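Local coordinates for protein dTDP-glucose 4,6-dehydratase (Klebsiella pneumoniae, PDB 5U4Q) that binds NAD and probably catalyses the dehydration of dTDP-glucose to dTDP-4-keto-6-deoxyglucose, as a Rossmann-fold member of the NAD-dependent epimerase/dehydratase family, at residues F181-G186 with R218-I223. Sequence-based numbering, arbitrary orientation.
Sequences FFTVYG and RDFTYI. With NAD (nicotinamide-adenine-dinucleotide), chain C.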
ATOM      1  N   PHE A 181       5.314  12.841  -7.899  1.00 15.80           N
ATOM      2  CA  PHE A 181       6.557  13.478  -8.317  1.00 15.09           C
ATOM      3  C   PHE A 181       7.318  12.583  -9.298  1.00 15.16           C
ATOM      4  O   PHE A 181       7.271  11.358  -9.228  1.00 16.22           O
ATOM      5  CB  PHE A 181       7.450  13.723  -7.106  1.00 16.32           C
ATOM      6  CG  PHE A 181       6.979  14.842  -6.196  1.00 16.95           C
ATOM      7  CD1 PHE A 181       7.247  16.173  -6.496  1.00 19.24           C
ATOM      8  CD2 PHE A 181       6.276  14.567  -5.040  1.00 17.34           C
ATOM      9  CE1 PHE A 181       6.822  17.194  -5.652  1.00 19.56           C
ATOM     10  CE2 PHE A 181       5.866  15.576  -4.190  1.00 17.36           C
ATOM     11  CZ  PHE A 181       6.122  16.900  -4.495  1.00 16.92           C
ATOM     12  N   PHE A 182       8.027  13.227 -10.220  1.00 15.70           N
ATOM     13  CA  PHE A 182       8.884  12.559 -11.192  1.00 16.63           C
ATOM     14  C   PHE A 182      10.334  12.750 -10.694  1.00 17.69           C
ATOM     15  O   PHE A 182      10.726  12.078  -9.743  1.00 20.98           O
ATOM     16  CB  PHE A 182       8.538  13.087 -12.598  1.00 16.69           C
ATOM     17  CG  PHE A 182       7.251  12.497 -13.121  1.00 17.31           C
ATOM     18  CD1 PHE A 182       6.028  12.838 -12.556  1.00 17.45           C
ATOM     19  CD2 PHE A 182       7.284  11.525 -14.128  1.00 17.84           C
ATOM     20  CE1 PHE A 182       4.858  12.248 -13.001  1.00 18.44           C
ATOM     21  CE2 PHE A 182       6.123  10.934 -14.586  1.00 18.99           C
ATOM     22  CZ  PHE A 182       4.905  11.283 -14.011  1.00 18.86           C
ATOM     23  N   THR A 183      11.119  13.630 -11.291  1.00 15.62           N
ATOM     24  CA  THR A 183      12.437  13.953 -10.744  1.00 16.20           C
ATOM     25  C   THR A 183      12.524  15.466 -10.524  1.00 14.36           C
ATOM     26  O   THR A 183      12.147  16.260 -11.379  1.00 14.76           O
ATOM     27  CB  THR A 183      13.522  13.472 -11.702  1.00 18.11           C
ATOM     28  OG1 THR A 183      13.412  12.045 -11.823  1.00 22.31           O
ATOM     29  CG2 THR A 183      14.921  13.835 -11.202  1.00 18.71           C
ATOM     30  N   VAL A 184      13.031  15.841  -9.355  1.00 14.21           N
ATOM     31  CA  VAL A 184      13.202  17.239  -8.974  1.00 14.24           C
ATOM     32  C   VAL A 184      14.708  17.503  -8.852  1.00 13.08           C
ATOM     33  O   VAL A 184      15.450  16.628  -8.468  1.00 13.25           O
ATOM     34  CB  VAL A 184      12.467  17.542  -7.657  1.00 14.46           C
ATOM     35  CG1 VAL A 184      12.583  19.021  -7.307  1.00 14.53           C
ATOM     36  CG2 VAL A 184      11.013  17.103  -7.756  1.00 15.02           C
ATOM     37  N   TYR A 185      15.150  18.711  -9.197  1.00 13.82           N
ATOM     38  CA  TYR A 185      16.571  19.043  -9.122  1.00 13.32           C
ATOM     39  C   TYR A 185      16.798  20.499  -8.711  1.00 13.09           C
ATOM     40  O   TYR A 185      15.934  21.360  -8.876  1.00 12.51           O
ATOM     41  CB  TYR A 185      17.266  18.761 -10.468  1.00 14.08           C
ATOM     42  CG  TYR A 185      17.036  19.796 -11.547  1.00 13.70           C
ATOM     43  CD1 TYR A 185      15.886  19.775 -12.342  1.00 14.61           C
ATOM     44  CD2 TYR A 185      17.999  20.774 -11.815  1.00 15.30           C
ATOM     45  CE1 TYR A 185      15.682  20.725 -13.316  1.00 15.55           C
ATOM     46  CE2 TYR A 185      17.813  21.711 -12.802  1.00 15.59           C
ATOM     47  CZ  TYR A 185      16.669  21.685 -13.578  1.00 16.33           C
ATOM     48  OH  TYR A 185      16.459  22.637 -14.569  1.00 16.99           O
ATOM     49  N   GLY A 186      17.970  20.758  -8.166  1.00 13.23           N
ATOM     50  CA  GLY A 186      18.358  22.116  -7.834  1.00 13.86           C
ATOM     51  C   GLY A 186      19.184  22.269  -6.596  1.00 13.62           C
ATOM     52  O   GLY A 186      19.586  21.283  -5.964  1.00 13.05           O
ATOM     53  N   ARG A 218      13.885  12.414 -19.669  1.00 34.64           N
ATOM     54  CA  ARG A 218      13.609  12.386 -18.241  1.00 34.62           C
ATOM     55  C   ARG A 218      12.768  13.614 -17.877  1.00 29.91           C
ATOM     56  O   ARG A 218      12.921  14.693 -18.455  1.00 31.34           O
ATOM     57  CB  ARG A 218      14.903  12.351 -17.424  1.00 40.26           C
ATOM     58  CG  ARG A 218      15.667  11.015 -17.441  1.00 43.23           C
ATOM     59  CD  ARG A 218      15.015   9.940 -16.571  1.00 43.79           C
ATOM     60  NE  ARG A 218      14.920  10.300 -15.143  1.00 42.08           N
ATOM     61  CZ  ARG A 218      15.891  10.160 -14.231  1.00 43.22           C
ATOM     62  NH1 ARG A 218      15.676  10.531 -12.960  1.00 38.32           N
ATOM     63  NH2 ARG A 218      17.088   9.680 -14.567  1.00 44.21           N
ATOM     64  N   ASP A 219      11.881  13.428 -16.913  1.00 26.44           N
ATOM     65  CA  ASP A 219      11.007  14.471 -16.460  1.00 23.85           C
ATOM     66  C   ASP A 219      11.714  15.083 -15.238  1.00 21.34           C
ATOM     67  O   ASP A 219      11.633  14.548 -14.136  1.00 19.43           O
ATOM     68  CB  ASP A 219       9.658  13.839 -16.100  1.00 26.31           C
ATOM     69  CG  ASP A 219       8.586  14.838 -15.862  1.00 26.02           C
ATOM     70  OD1 ASP A 219       8.816  15.846 -15.156  1.00 22.62           O
ATOM     71  OD2 ASP A 219       7.468  14.620 -16.377  1.00 34.77           O
ATOM     72  N   PHE A 220      12.482  16.151 -15.478  1.00 19.87           N
ATOM     73  CA  PHE A 220      13.212  16.884 -14.452  1.00 18.15           C
ATOM     74  C   PHE A 220      12.549  18.259 -14.287  1.00 16.31           C
ATOM     75  O   PHE A 220      12.403  19.009 -15.266  1.00 17.12           O
ATOM     76  CB  PHE A 220      14.683  17.129 -14.889  1.00 20.00           C
ATOM     77  CG  PHE A 220      15.662  16.018 -14.568  1.00 19.95           C
ATOM     78  CD1 PHE A 220      15.352  14.685 -14.749  1.00 23.79           C
ATOM     79  CD2 PHE A 220      16.970  16.339 -14.198  1.00 21.45           C
ATOM     80  CE1 PHE A 220      16.305  13.692 -14.502  1.00 24.99           C
ATOM     81  CE2 PHE A 220      17.923  15.357 -13.947  1.00 25.55           C
ATOM     82  CZ  PHE A 220      17.595  14.033 -14.117  1.00 23.43           C
ATOM     83  N   THR A 221      12.188  18.608 -13.053  1.00 13.87           N
ATOM     84  CA  THR A 221      11.609  19.904 -12.760  1.00 14.67           C
ATOM     85  C   THR A 221      12.462  20.632 -11.747  1.00 13.99           C
ATOM     86  O   THR A 221      12.851  20.051 -10.738  1.00 14.35           O
ATOM     87  CB  THR A 221      10.177  19.807 -12.200  1.00 15.11           C
ATOM     88  OG1 THR A 221       9.372  19.055 -13.081  1.00 16.58           O
ATOM     89  CG2 THR A 221       9.562  21.176 -12.052  1.00 16.37           C
ATOM     90  N   TYR A 222      12.771  21.896 -12.049  1.00 14.15           N
ATOM     91  CA  TYR A 222      13.550  22.728 -11.131  1.00 13.06           C
ATOM     92  C   TYR A 222      12.797  22.953  -9.807  1.00 12.87           C
ATOM     93  O   TYR A 222      11.577  23.185  -9.798  1.00 14.05           O
ATOM     94  CB  TYR A 222      13.944  24.042 -11.803  1.00 13.74           C
ATOM     95  CG  TYR A 222      14.877  24.859 -10.960  1.00 13.67           C
ATOM     96  CD1 TYR A 222      16.192  24.444 -10.760  1.00 13.27           C
ATOM     97  CD2 TYR A 222      14.463  26.029 -10.342  1.00 14.26           C
ATOM     98  CE1 TYR A 222      17.064  25.160  -9.965  1.00 13.93           C
ATOM     99  CE2 TYR A 222      15.338  26.757  -9.559  1.00 15.44           C
ATOM    100  CZ  TYR A 222      16.627  26.305  -9.346  1.00 14.18           C
ATOM    101  OH  TYR A 222      17.505  27.045  -8.545  1.00 16.51           O
ATOM    102  N   ILE A 223      13.548  22.881  -8.719  1.00 12.18           N
ATOM    103  CA  ILE A 223      12.951  22.973  -7.380  1.00 13.19           C
ATOM    104  C   ILE A 223      12.037  24.181  -7.183  1.00 13.25           C
ATOM    105  O   ILE A 223      10.959  24.026  -6.628  1.00 14.35           O
ATOM    106  CB  ILE A 223      14.047  22.878  -6.273  1.00 13.52           C
ATOM    107  CG1 ILE A 223      13.414  22.879  -4.877  1.00 13.33           C
ATOM    108  CG2 ILE A 223      15.092  23.976  -6.400  1.00 13.81           C
ATOM    109  CD1 ILE A 223      12.509  21.695  -4.575  1.00 13.74           C
TER
HETATM  110  PA  NAD C 401      15.090  13.580   0.977  1.00 17.91           P
HETATM  111  O1A NAD C 401      16.056  14.668   0.708  1.00 16.08           O
HETATM  112  O2A NAD C 401      15.571  12.186   1.327  1.00 17.99           O
HETATM  113  O5B NAD C 401      14.075  14.111   2.118  1.00 17.16           O
HETATM  114  C5B NAD C 401      13.224  13.276   2.893  1.00 16.57           C
HETATM  115  C4B NAD C 401      13.501  13.557   4.360  1.00 16.61           C
HETATM  116  O4B NAD C 401      12.653  12.638   5.075  1.00 16.29           O
HETATM  117  C3B NAD C 401      14.942  13.289   4.773  1.00 16.36           C
HETATM  118  O3B NAD C 401      15.637  14.438   5.281  1.00 17.59           O
HETATM  119  C2B NAD C 401      14.796  12.163   5.798  1.00 16.36           C
HETATM  120  O2B NAD C 401      15.723  12.270   6.896  1.00 17.62           O
HETATM  121  C1B NAD C 401      13.334  12.227   6.234  1.00 16.37           C
HETATM  122  N9A NAD C 401      12.804  10.936   6.705  1.00 16.30           N
HETATM  123  C8A NAD C 401      12.878   9.744   6.072  1.00 16.67           C
HETATM  124  N7A NAD C 401      12.311   8.788   6.811  1.00 18.80           N
HETATM  125  C5A NAD C 401      11.846   9.371   7.928  1.00 15.92           C
HETATM  126  C6A NAD C 401      11.171   8.898   9.153  1.00 16.15           C
HETATM  127  N6A NAD C 401      10.842   7.626   9.329  1.00 19.08           N
HETATM  128  N1A NAD C 401      10.892   9.826  10.070  1.00 16.71           N
HETATM  129  C2A NAD C 401      11.213  11.121   9.941  1.00 16.58           C
HETATM  130  N3A NAD C 401      11.855  11.618   8.864  1.00 16.60           N
HETATM  131  C4A NAD C 401      12.182  10.772   7.852  1.00 16.64           C
HETATM  132  O3  NAD C 401      14.108  13.336  -0.278  1.00 17.61           O
HETATM  133  PN  NAD C 401      13.227  14.400  -1.106  1.00 17.13           P
HETATM  134  O1N NAD C 401      13.188  15.729  -0.475  1.00 16.23           O
HETATM  135  O2N NAD C 401      13.665  14.188  -2.554  1.00 20.10           O
HETATM  136  O5D NAD C 401      11.809  13.685  -0.964  1.00 21.16           O
HETATM  137  C5D NAD C 401      10.634  14.284  -0.426  1.00 18.28           C
HETATM  138  C4D NAD C 401       9.472  13.395  -0.837  1.00 17.32           C
HETATM  139  O4D NAD C 401       9.250  13.512  -2.261  1.00 18.57           O
HETATM  140  C3D NAD C 401       9.588  11.899  -0.566  1.00 17.87           C
HETATM  141  O3D NAD C 401       8.310  11.435  -0.125  1.00 18.04           O
HETATM  142  C2D NAD C 401       9.876  11.281  -1.913  1.00 18.27           C
HETATM  143  O2D NAD C 401       9.374   9.935  -2.047  1.00 22.06           O
HETATM  144  C1D NAD C 401       9.171  12.226  -2.865  1.00 18.44           C
HETATM  145  N1N NAD C 401       9.808  12.272  -4.195  1.00 19.57           N
HETATM  146  C2N NAD C 401      10.916  13.003  -4.457  1.00 19.57           C
HETATM  147  C3N NAD C 401      11.494  13.024  -5.738  1.00 20.79           C
HETATM  148  C7N NAD C 401      12.748  13.825  -6.112  1.00 23.23           C
HETATM  149  O7N NAD C 401      13.082  13.912  -7.303  1.00 24.20           O
HETATM  150  N7N NAD C 401      13.544  14.412  -5.203  1.00 22.97           N
HETATM  151  C4N NAD C 401      10.932  12.254  -6.732  1.00 19.67           C
HETATM  152  C5N NAD C 401       9.803  11.498  -6.447  1.00 20.64           C
HETATM  153  C6N NAD C 401       9.262  11.497  -5.165  1.00 19.86           C
HETATM  154  O   HOH W   1       9.755  16.376 -12.695  1.00 16.26           O
HETATM  155  O   HOH W   2      11.422  11.082 -14.219  1.00 29.32           O
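Thr-183 pairs with Phe-220, Val-184 with Thr-221 and Tyr-185 with Tyr-222 in a short parallel ladder. Four backbone bonds establish the register: Thr-183 N to Asp-219 O, Thr-221 N to Thr-183 O, Tyr-185 N to Thr-221 O and Ile-223 N to Tyr-185 O.

Packing is tight on the face carrying Thr-183, Tyr-185, Phe-220 and Tyr-222. Thr-183 CG2 sits over the Phe-220 ring, 3.8 Å from its centroid and 20° off the normal, a CH-pi contact. Tyr-185 CG lies between its backbone N and carbonyl carbon (chi1 78°), which lays the ring across the partner strand: Tyr-222 CA stands over one face, and the Tyr-222 ring meets Tyr-185 edge-to-face, planes at 71°, with Tyr-185 CE2 3.8 Å from Tyr-222 CD1.

The end at Arg-218 is looser and more exposed. Arg-218 NH1 donates to Thr-183 OG1 (3.0 Å), close to the guanidinium plane, while Phe-220 CE1 lies over the centre of that group. One water is hydrogen-bonded to Thr-183 O, Asp-219 OD1 and Thr-221 OG1, each at 2.7 Å from the water oxygen; Asp-219 OD1 also accepts from Asn-265 N. Asp-219 OD2 rests over one face of Phe-182.

Val-184 N, left over by this pairing, donates to NAD O7N (2.8 Å) and holds the nicotinamide carboxamide. In the parallel Rossmann sheet, strand 176-185 also pairs with 123-129 and 258-263. Helix 194-203 packs on Thr-183, Tyr-185 and Phe-220; Val-184, on the face shared with Thr-221, and Ile-223, which starts helix 223-234 after the N-cap Tyr-222, both meet helix 14-25.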